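Local coordinates for sensor protein (PDB 3MYF) that probably relays phosphoryl groups between receiver domains, serving as the histidine-phosphotransfer (HPt) domain of a hybrid sensor histidine kinase, at residues L6-C11 and K110-Q115; K27-S32 and H57-A62; C66-T71 and T103-A108. All blocks are in the same frame, centred on the assembly; numbering follows the deposited sequence. Where two conformers were deposited one is given.

Overall arrangement
Three contacts sample one all-helical chain, and two of them draw on the long helix 92-116: contact 1 near its C-terminal end, contact 3 further back. Contact 2 joins helices 19-46 and 49-63 and lies nearest the chain's centre. Centre to centre, contacts 1 and 3 are about 9 Å apart, contacts 2 and 3 about 11 Å, and contacts 1 and 2 about 15 Å. Along the sequence, contact 1 joins the two ends of the chain and encloses contacts 2 and 3, which follow one another in series. The set illustrates how an HPt bundle is built: apolar joints between helices inside, and terminal segments fastened across one end.

Contact 1: L6-C11 and K110-Q115; sequences LNWDLC and KQVLSQ
Trp8 and Val112 bring the two backbones nearest each other, with 8.0 Å between their CA atoms, where the entry to helix 8-14 lies beside the late turns of helix 92-116. One branched residue serves two partners here. Val112 directs its CB toward 6-11 and splits its methyls: CG2 meets the CD2 tip of Leu6 at 3.7 Å, while CG1 lies 4.1 Å from CE3 of Trp8, approaching the indole at a slant. The fork follows from the rotation of the valine: with CG1 anti to the backbone N (chi1 166°), CG2 is left beside that nitrogen and faces Leu6. On the other side, Leu6 and Trp8 both point their CB atoms at the helix from an extended lead-in and a first helical turn. The indole reaches further, to Leu116 on helix 92-116 and to Leu23 on helix 19-46, and Leu6 also packs on Ala108 and Val109.

The turn that carries Trp8 is fixed by Asn7, its N-cap. The side-chain OD1 of Asn7 accepts from Leu10 N at 3.0 Å in a nearly straight bond (164° at the hydrogen), although the donor stands well above the amide plane. The backbone of Asn7 is meanwhile tied to Gly67. Within helix 92-116, Lys110 O is gripped twice by Ser114: by its amide N at 3.2 Å and by OG at 2.8 Å, the hydroxyl lying almost in line with the carbonyl bond.

None of the three touching residues is fully buried, which makes this a seam of apolar chains at the surface. A short N-terminal helix, capped by asparagine and laid against the last helix, is consistent with a helical HPt bundle closed at one end by terminal segments.

Contact 2: K27-S32 and H57-A62; sequences KMLLDS and HKLHGA
Apolar packing alone joins the two segments, and it converges on one methyl: CD1 of Leu29 lies 3.9 Å from CB of Ala62 and 4.1 Å from CD1 of Leu59. Leu29 CB does not itself point at helix 49-63. With CG anti to the backbone N (chi1 177°), the side chain swings its tip over to the neighbouring helix, where the small Ala62 lets the backbones approach to 6.9 Å between the CA atoms of these two residues. Leu59 reaches in by its branch end as well, and packs onward against Cys75 and Leu102.

Polar bonding runs within one helix, to the partner subunit or, for His60, through ND1 to Glu79 of helix 69-83. Ser32 OG donates to Leu29 O at 2.7 Å, turning the hydroxyl back onto its own helix. Between subunits, Lys58 forms a salt bridge with Asp31 of the second subunit; Met28 of that second subunit also packs on Leu29 and Ala62.

Two consecutive antiparallel helices with a buried leucine-alanine joint form part of the HPt four-helix bundle. The run His57-Lys58-Leu59-His60-Gly61 resembles the family's phosphoacceptor motif, which makes His57 the probable site of phosphorylation.

Contact 3: C66-T71 and T103-A108; sequences CGVPTT and TKVESA
Buried packing between Val68, Thr71 and Val105 joins the start of helix 69-83 to the middle of helix 92-116, inside the bundle; the CA atoms of Val68 and Val105 are 7.6 Å apart. All three side chains set out toward the opposite segment. CG1 of Val68 comes down between the two methyls of Val105, 4.1 Å from CG1 and equally 4.1 Å from CG2, with the two side chains crossing at about a right angle. Beside it, Thr71 presents its hydroxyl to the same residue: OG1 lies 3.4 Å from Val105 CG2. This follows from the rotation that sets OG1 beside the backbone N (chi1 -61°), while its methyl, CG2, is anti to that nitrogen.

Val68 is the N-cap residue of helix 69-83, and the preceding Gly67, with positive phi, turns the chain into it. Leu33 of helix 19-46 also packs on Val105, while Ser63 touches both Val68 and Thr71, drawing the neighbouring helices into the joint.

Valine meets valine with a threonine oxygen laid against a methyl, so across this pair the segments are held by shape and exclusion of water, without a charge or a directed polar bond.

Contact 1: L6-C11 and K110-Q115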
loop_
_atom_site.group_PDB
_atom_site.type_symbol
_atom_site.label_atom_id
_atom_site.label_comp_id
_atom_site.label_asym_id
_atom_site.label_seq_id
_atom_site.Cartn_x
_atom_site.Cartn_y
_atom_site.Cartn_z
ATOM N N LEU A 6 -15.272 9.161 -1.223
ATOM C CA LEU A 6 -15.038 7.774 -1.602
ATOM C C LEU A 6 -16.267 7.230 -2.320
ATOM O O LEU A 6 -17.378 7.345 -1.819
ATOM C CB LEU A 6 -14.709 6.907 -0.369
ATOM C CG LEU A 6 -14.615 5.385 -0.530
ATOM C CD1 LEU A 6 -13.540 4.962 -1.511
ATOM C CD2 LEU A 6 -14.389 4.716 0.825
ATOM N N ASN A 7 -16.031 6.659 -3.497
ATOM C CA ASN A 7 -17.076 6.125 -4.355
ATOM C C ASN A 7 -16.784 4.661 -4.660
ATOM O O ASN A 7 -16.023 4.344 -5.582
ATOM C CB ASN A 7 -17.181 6.969 -5.638
ATOM C CG ASN A 7 -18.292 6.499 -6.574
ATOM O OD1 ASN A 7 -18.719 5.344 -6.531
ATOM N ND2 ASN A 7 -18.748 7.399 -7.439
ATOM N N TRP A 8 -17.395 3.777 -3.870
ATOM C CA TRP A 8 -17.193 2.326 -3.981
ATOM C C TRP A 8 -17.395 1.801 -5.405
ATOM O O TRP A 8 -16.613 0.984 -5.893
ATOM C CB TRP A 8 -18.101 1.591 -2.979
ATOM C CG TRP A 8 -18.235 0.108 -3.191
ATOM C CD1 TRP A 8 -19.378 -0.573 -3.538
ATOM C CD2 TRP A 8 -17.206 -0.885 -3.063
ATOM N NE1 TRP A 8 -19.118 -1.914 -3.636
ATOM C CE2 TRP A 8 -17.796 -2.137 -3.351
ATOM C CE3 TRP A 8 -15.844 -0.840 -2.736
ATOM C CZ2 TRP A 8 -17.070 -3.335 -3.322
ATOM C CZ3 TRP A 8 -15.123 -2.030 -2.706
ATOM C CH2 TRP A 8 -15.741 -3.263 -2.996
ATOM N N ASP A 9 -18.438 2.294 -6.071
ATOM C CA ASP A 9 -18.766 1.869 -7.430
ATOM C C ASP A 9 -17.698 2.272 -8.439
ATOM O O ASP A 9 -17.389 1.509 -9.363
ATOM C CB ASP A 9 -20.152 2.383 -7.837
ATOM C CG ASP A 9 -21.271 1.507 -7.299
ATOM O OD1 ASP A 9 -21.099 0.270 -7.270
ATOM O OD2 ASP A 9 -22.323 2.052 -6.905
ATOM N N LEU A 10 -17.137 3.463 -8.253
ATOM C CA LEU A 10 -15.979 3.898 -9.026
ATOM C C LEU A 10 -14.759 3.033 -8.720
ATOM O O LEU A 10 -14.006 2.682 -9.623
ATOM C CB LEU A 10 -15.654 5.364 -8.751
ATOM C CG LEU A 10 -14.425 5.980 -9.429
ATOM C CD1 LEU A 10 -14.558 5.996 -10.953
ATOM C CD2 LEU A 10 -14.194 7.390 -8.903
ATOM N N CYS A 11 -14.560 2.713 -7.446
ATOM C CA CYS A 11 -13.454 1.838 -7.040
ATOM C C CYS A 11 -13.628 0.475 -7.702
ATOM O O CYS A 11 -12.663 -0.085 -8.226
ATOM C CB CYS A 11 -13.357 1.733 -5.514
ATOM S SG CYS A 11 -12.020 0.666 -4.900
ATOM N N LYS A 110 -12.428 3.002 6.277
ATOM C CA LYS A 110 -12.659 2.201 7.494
ATOM C C LYS A 110 -14.129 1.804 7.648
ATOM O O LYS A 110 -14.461 0.762 8.241
ATOM C CB LYS A 110 -12.195 2.958 8.738
ATOM C CG LYS A 110 -10.690 3.008 8.910
ATOM C CD LYS A 110 -10.314 3.638 10.242
ATOM C CE LYS A 110 -8.920 4.252 10.184
ATOM N NZ LYS A 110 -8.203 4.086 11.489
ATOM N N GLN A 111 -15.009 2.635 7.103
ATOM C CA GLN A 111 -16.438 2.350 7.111
ATOM C C GLN A 111 -16.789 1.301 6.055
ATOM O O GLN A 111 -17.550 0.349 6.336
ATOM C CB GLN A 111 -17.234 3.647 6.895
ATOM N N VAL A 112 -16.234 1.464 4.855
ATOM C CA VAL A 112 -16.476 0.544 3.737
ATOM C C VAL A 112 -15.848 -0.841 3.967
ATOM O O VAL A 112 -16.248 -1.823 3.335
ATOM C CB VAL A 112 -16.032 1.164 2.378
ATOM C CG1 VAL A 112 -15.956 0.115 1.272
ATOM C CG2 VAL A 112 -16.988 2.274 1.972
ATOM N N LEU A 113 -14.883 -0.915 4.884
ATOM C CA LEU A 113 -14.250 -2.188 5.236
ATOM C C LEU A 113 -14.961 -2.878 6.395
ATOM O O LEU A 113 -15.025 -4.108 6.438
ATOM C CB LEU A 113 -12.757 -2.015 5.536
ATOM C CG LEU A 113 -11.863 -1.526 4.379
ATOM C CD1 LEU A 113 -10.451 -1.236 4.863
ATOM C CD2 LEU A 113 -11.831 -2.497 3.218
ATOM N N SER A 114 -15.485 -2.085 7.331
ATOM C CA SER A 114 -16.334 -2.605 8.407
ATOM C C SER A 114 -17.618 -3.193 7.833
ATOM O O SER A 114 -18.210 -4.105 8.410
ATOM C CB SER A 114 -16.699 -1.502 9.404
ATOM O OG SER A 114 -15.565 -1.045 10.115
ATOM N N GLN A 115 -18.038 -2.646 6.697
ATOM C CA GLN A 115 -19.260 -3.049 6.016
ATOM C C GLN A 115 -19.037 -4.288 5.146
ATOM O O GLN A 115 -19.820 -5.243 5.220
ATOM C CB GLN A 115 -19.796 -1.868 5.188
ATOM C CG GLN A 115 -21.043 -2.131 4.338
ATOM C CD GLN A 115 -21.321 -1.007 3.331
ATOM O OE1 GLN A 115 -20.605 -0.000 3.280
ATOM N NE2 GLN A 115 -22.362 -1.184 2.524
#

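Contact 2: K27-S32 and H57-A62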
loop_
_atom_site.group_PDB
_atom_site.type_symbol
_atom_site.label_atom_id
_atom_site.label_comp_id
_atom_site.label_asym_id
_atom_site.label_seq_id
_atom_site.Cartn_x
_atom_site.Cartn_y
_atom_site.Cartn_z
ATOM N N LYS A 27 -7.621 -1.608 1.245
ATOM C CA LYS A 27 -6.832 -2.046 2.413
ATOM C C LYS A 27 -5.415 -1.447 2.370
ATOM O O LYS A 27 -4.936 -0.922 3.379
ATOM C CB LYS A 27 -6.770 -3.571 2.522
ATOM C CG LYS A 27 -8.007 -4.239 3.134
ATOM C CD LYS A 27 -7.941 -5.750 3.036
ATOM C CE LYS A 27 -9.175 -6.411 3.681
ATOM N NZ LYS A 27 -9.214 -7.888 3.493
HETATM N N MSE A 28 -4.780 -1.516 1.197
HETATM C CA MSE A 28 -3.403 -1.049 1.029
HETATM C C MSE A 28 -3.322 0.461 1.195
HETATM O O MSE A 28 -2.379 0.972 1.792
HETATM C CB MSE A 28 -2.832 -1.471 -0.330
HETATM C CG MSE A 28 -2.759 -2.988 -0.561
HETATM SE SE MSE A 28 -1.690 -3.451 -2.124
HETATM C CE MSE A 28 -2.456 -5.153 -2.611
ATOM N N LEU A 29 -4.316 1.173 0.663
ATOM C CA LEU A 29 -4.365 2.623 0.825
ATOM C C LEU A 29 -4.488 2.998 2.306
ATOM O O LEU A 29 -3.703 3.803 2.801
ATOM C CB LEU A 29 -5.521 3.219 0.014
ATOM C CG LEU A 29 -5.765 4.724 0.109
ATOM C CD1 LEU A 29 -4.562 5.432 -0.520
ATOM C CD2 LEU A 29 -7.019 5.117 -0.603
ATOM N N LEU A 30 -5.443 2.389 3.005
ATOM C CA LEU A 30 -5.691 2.668 4.413
ATOM C C LEU A 30 -4.459 2.407 5.289
ATOM O O LEU A 30 -4.132 3.217 6.155
ATOM C CB LEU A 30 -6.912 1.888 4.933
ATOM C CG LEU A 30 -7.249 2.035 6.428
ATOM C CD1 LEU A 30 -7.659 3.456 6.750
ATOM C CD2 LEU A 30 -8.349 1.023 6.895
ATOM N N ASP A 31 -3.780 1.278 5.077
ATOM C CA ASP A 31 -2.584 0.975 5.847
ATOM C C ASP A 31 -1.533 2.083 5.674
ATOM O O ASP A 31 -0.846 2.438 6.627
ATOM C CB ASP A 31 -1.987 -0.383 5.445
ATOM C CG ASP A 31 -0.872 -0.842 6.390
ATOM O OD1 ASP A 31 -1.075 -0.810 7.627
ATOM O OD2 ASP A 31 0.205 -1.272 5.901
ATOM N N SER A 32 -1.446 2.628 4.466
ATOM C CA SER A 32 -0.401 3.603 4.106
ATOM C C SER A 32 -0.756 5.048 4.487
ATOM O O SER A 32 0.115 5.900 4.551
ATOM C CB SER A 32 -0.133 3.539 2.604
ATOM O OG SER A 32 -1.189 4.171 1.887
ATOM N N HIS A 57 3.289 12.186 -5.046
ATOM C CA HIS A 57 3.348 11.341 -6.229
ATOM C C HIS A 57 2.828 9.918 -5.981
ATOM O O HIS A 57 2.068 9.392 -6.785
ATOM C CB HIS A 57 4.767 11.295 -6.787
ATOM C CG HIS A 57 4.926 10.361 -7.946
ATOM N ND1 HIS A 57 5.599 9.161 -7.847
ATOM C CD2 HIS A 57 4.469 10.431 -9.219
ATOM C CE1 HIS A 57 5.567 8.544 -9.016
ATOM N NE2 HIS A 57 4.899 9.299 -9.868
ATOM N N LYS A 58 3.231 9.313 -4.866
ATOM C CA LYS A 58 2.832 7.938 -4.569
ATOM C C LYS A 58 1.357 7.892 -4.219
ATOM O O LYS A 58 0.661 6.973 -4.627
ATOM C CB LYS A 58 3.659 7.351 -3.424
ATOM C CG LYS A 58 5.113 7.141 -3.774
ATOM C CD LYS A 58 5.951 6.929 -2.538
ATOM C CE LYS A 58 7.379 6.711 -2.948
ATOM N NZ LYS A 58 8.217 6.224 -1.839
ATOM N N LEU A 59 0.893 8.896 -3.476
ATOM C CA LEU A 59 -0.530 9.029 -3.149
ATOM C C LEU A 59 -1.371 9.219 -4.400
ATOM O O LEU A 59 -2.468 8.641 -4.519
ATOM C CB LEU A 59 -0.767 10.187 -2.184
ATOM C CG LEU A 59 -2.185 10.392 -1.659
ATOM C CD1 LEU A 59 -2.766 9.094 -1.076
ATOM C CD2 LEU A 59 -2.227 11.515 -0.642
ATOM N N HIS A 60 -0.864 10.041 -5.319
ATOM C CA HIS A 60 -1.541 10.286 -6.606
ATOM C C HIS A 60 -1.763 8.960 -7.336
ATOM O O HIS A 60 -2.872 8.690 -7.827
ATOM C CB HIS A 60 -0.708 11.242 -7.479
ATOM C CG HIS A 60 -1.439 11.781 -8.679
ATOM N ND1 HIS A 60 -0.814 12.521 -9.661
ATOM C CD2 HIS A 60 -2.737 11.682 -9.055
ATOM C CE1 HIS A 60 -1.696 12.862 -10.587
ATOM N NE2 HIS A 60 -2.872 12.368 -10.240
ATOM N N GLY A 61 -0.715 8.142 -7.391
ATOM C CA GLY A 61 -0.763 6.836 -8.047
ATOM C C GLY A 61 -1.885 6.001 -7.464
ATOM O O GLY A 61 -2.759 5.530 -8.199
ATOM N N ALA A 62 -1.877 5.855 -6.138
ATOM C CA ALA A 62 -2.946 5.146 -5.419
ATOM C C ALA A 62 -4.344 5.675 -5.689
ATOM O O ALA A 62 -5.265 4.890 -5.937
ATOM C CB ALA A 62 -2.677 5.131 -3.930
#

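Contact 3: C66-T71 and T103-A108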
loop_
_atom_site.group_PDB
_atom_site.type_symbol
_atom_site.label_atom_id
_atom_site.label_comp_id
_atom_site.label_asym_id
_atom_site.label_seq_id
_atom_site.Cartn_x
_atom_site.Cartn_y
_atom_site.Cartn_z
ATOM N N CYS A 66 -8.490 3.928 -6.190
ATOM C CA CYS A 66 -9.273 3.736 -4.960
ATOM C C CYS A 66 -10.577 4.514 -4.879
ATOM O O CYS A 66 -11.149 4.627 -3.801
ATOM C CB CYS A 66 -8.418 4.046 -3.735
ATOM S SG CYS A 66 -7.015 2.970 -3.631
ATOM N N GLY A 67 -11.030 5.051 -6.012
ATOM C CA GLY A 67 -12.307 5.766 -6.108
ATOM C C GLY A 67 -12.416 6.927 -5.139
ATOM O O GLY A 67 -13.388 7.036 -4.382
ATOM N N VAL A 68 -11.398 7.782 -5.160
ATOM C CA VAL A 68 -11.308 8.923 -4.264
ATOM C C VAL A 68 -11.155 10.211 -5.084
ATOM O O VAL A 68 -10.039 10.757 -5.225
ATOM C CB VAL A 68 -10.174 8.749 -3.196
ATOM C CG1 VAL A 68 -10.617 7.788 -2.085
ATOM C CG2 VAL A 68 -8.890 8.249 -3.842
ATOM N N PRO A 69 -12.279 10.709 -5.635
ATOM C CA PRO A 69 -12.168 11.770 -6.639
ATOM C C PRO A 69 -11.494 13.060 -6.155
ATOM O O PRO A 69 -10.698 13.631 -6.890
ATOM C CB PRO A 69 -13.629 12.036 -7.050
ATOM C CG PRO A 69 -14.331 10.727 -6.740
ATOM C CD PRO A 69 -13.676 10.256 -5.470
ATOM N N THR A 70 -11.820 13.512 -4.943
ATOM C CA THR A 70 -11.270 14.769 -4.422
ATOM C C THR A 70 -9.779 14.632 -4.152
ATOM O O THR A 70 -8.995 15.521 -4.537
ATOM C CB THR A 70 -12.055 15.283 -3.187
ATOM O OG1 THR A 70 -13.403 15.564 -3.581
ATOM C CG2 THR A 70 -11.436 16.568 -2.613
ATOM N N THR A 71 -9.393 13.507 -3.544
ATOM C CA THR A 71 -7.982 13.170 -3.340
ATOM C C THR A 71 -7.229 13.190 -4.661
ATOM O O THR A 71 -6.142 13.785 -4.753
ATOM C CB THR A 71 -7.830 11.793 -2.665
ATOM O OG1 THR A 71 -8.456 11.806 -1.371
ATOM C CG2 THR A 71 -6.387 11.416 -2.494
ATOM N N THR A 103 -8.286 12.793 6.138
ATOM C CA THR A 103 -9.029 12.433 7.334
ATOM C C THR A 103 -10.409 11.847 6.985
ATOM O O THR A 103 -10.809 10.827 7.551
ATOM C CB THR A 103 -9.153 13.630 8.307
ATOM O OG1 THR A 103 -7.852 13.974 8.792
ATOM C CG2 THR A 103 -10.029 13.267 9.509
ATOM N N LYS A 104 -11.127 12.480 6.056
ATOM C CA LYS A 104 -12.434 11.959 5.608
ATOM C C LYS A 104 -12.308 10.632 4.852
ATOM O O LYS A 104 -13.195 9.773 4.927
ATOM C CB LYS A 104 -13.159 12.973 4.720
ATOM C CG LYS A 104 -13.514 14.290 5.405
ATOM C CD LYS A 104 -13.850 15.350 4.364
ATOM C CE LYS A 104 -14.211 16.658 5.024
ATOM N NZ LYS A 104 -14.275 17.754 4.027
ATOM N N VAL A 105 -11.231 10.488 4.093
ATOM C CA VAL A 105 -10.960 9.249 3.334
ATOM C C VAL A 105 -10.665 8.086 4.285
ATOM O O VAL A 105 -11.167 6.971 4.077
ATOM C CB VAL A 105 -9.803 9.436 2.290
ATOM C CG1 VAL A 105 -9.305 8.080 1.739
ATOM C CG2 VAL A 105 -10.272 10.318 1.120
ATOM N N GLU A 106 -9.871 8.347 5.326
ATOM C CA GLU A 106 -9.561 7.329 6.349
ATOM C C GLU A 106 -10.847 6.822 6.991
ATOM O O GLU A 106 -11.021 5.612 7.199
ATOM C CB GLU A 106 -8.623 7.878 7.427
ATOM C CG GLU A 106 -7.165 8.026 6.982
ATOM C CD GLU A 106 -6.290 8.761 7.993
ATOM O OE1 GLU A 106 -6.848 9.457 8.870
ATOM O OE2 GLU A 106 -5.036 8.661 7.897
ATOM N N SER A 107 -11.742 7.747 7.322
ATOM C CA SER A 107 -13.015 7.366 7.933
ATOM C C SER A 107 -13.887 6.581 6.951
ATOM O O SER A 107 -14.495 5.564 7.315
ATOM C CB SER A 107 -13.769 8.595 8.447
ATOM O OG SER A 107 -15.141 8.255 8.660
ATOM N N ALA A 108 -13.950 7.057 5.708
ATOM C CA ALA A 108 -14.824 6.458 4.697
ATOM C C ALA A 108 -14.391 5.039 4.361
ATOM O O ALA A 108 -15.230 4.138 4.257
ATOM C CB ALA A 108 -14.854 7.306 3.452
#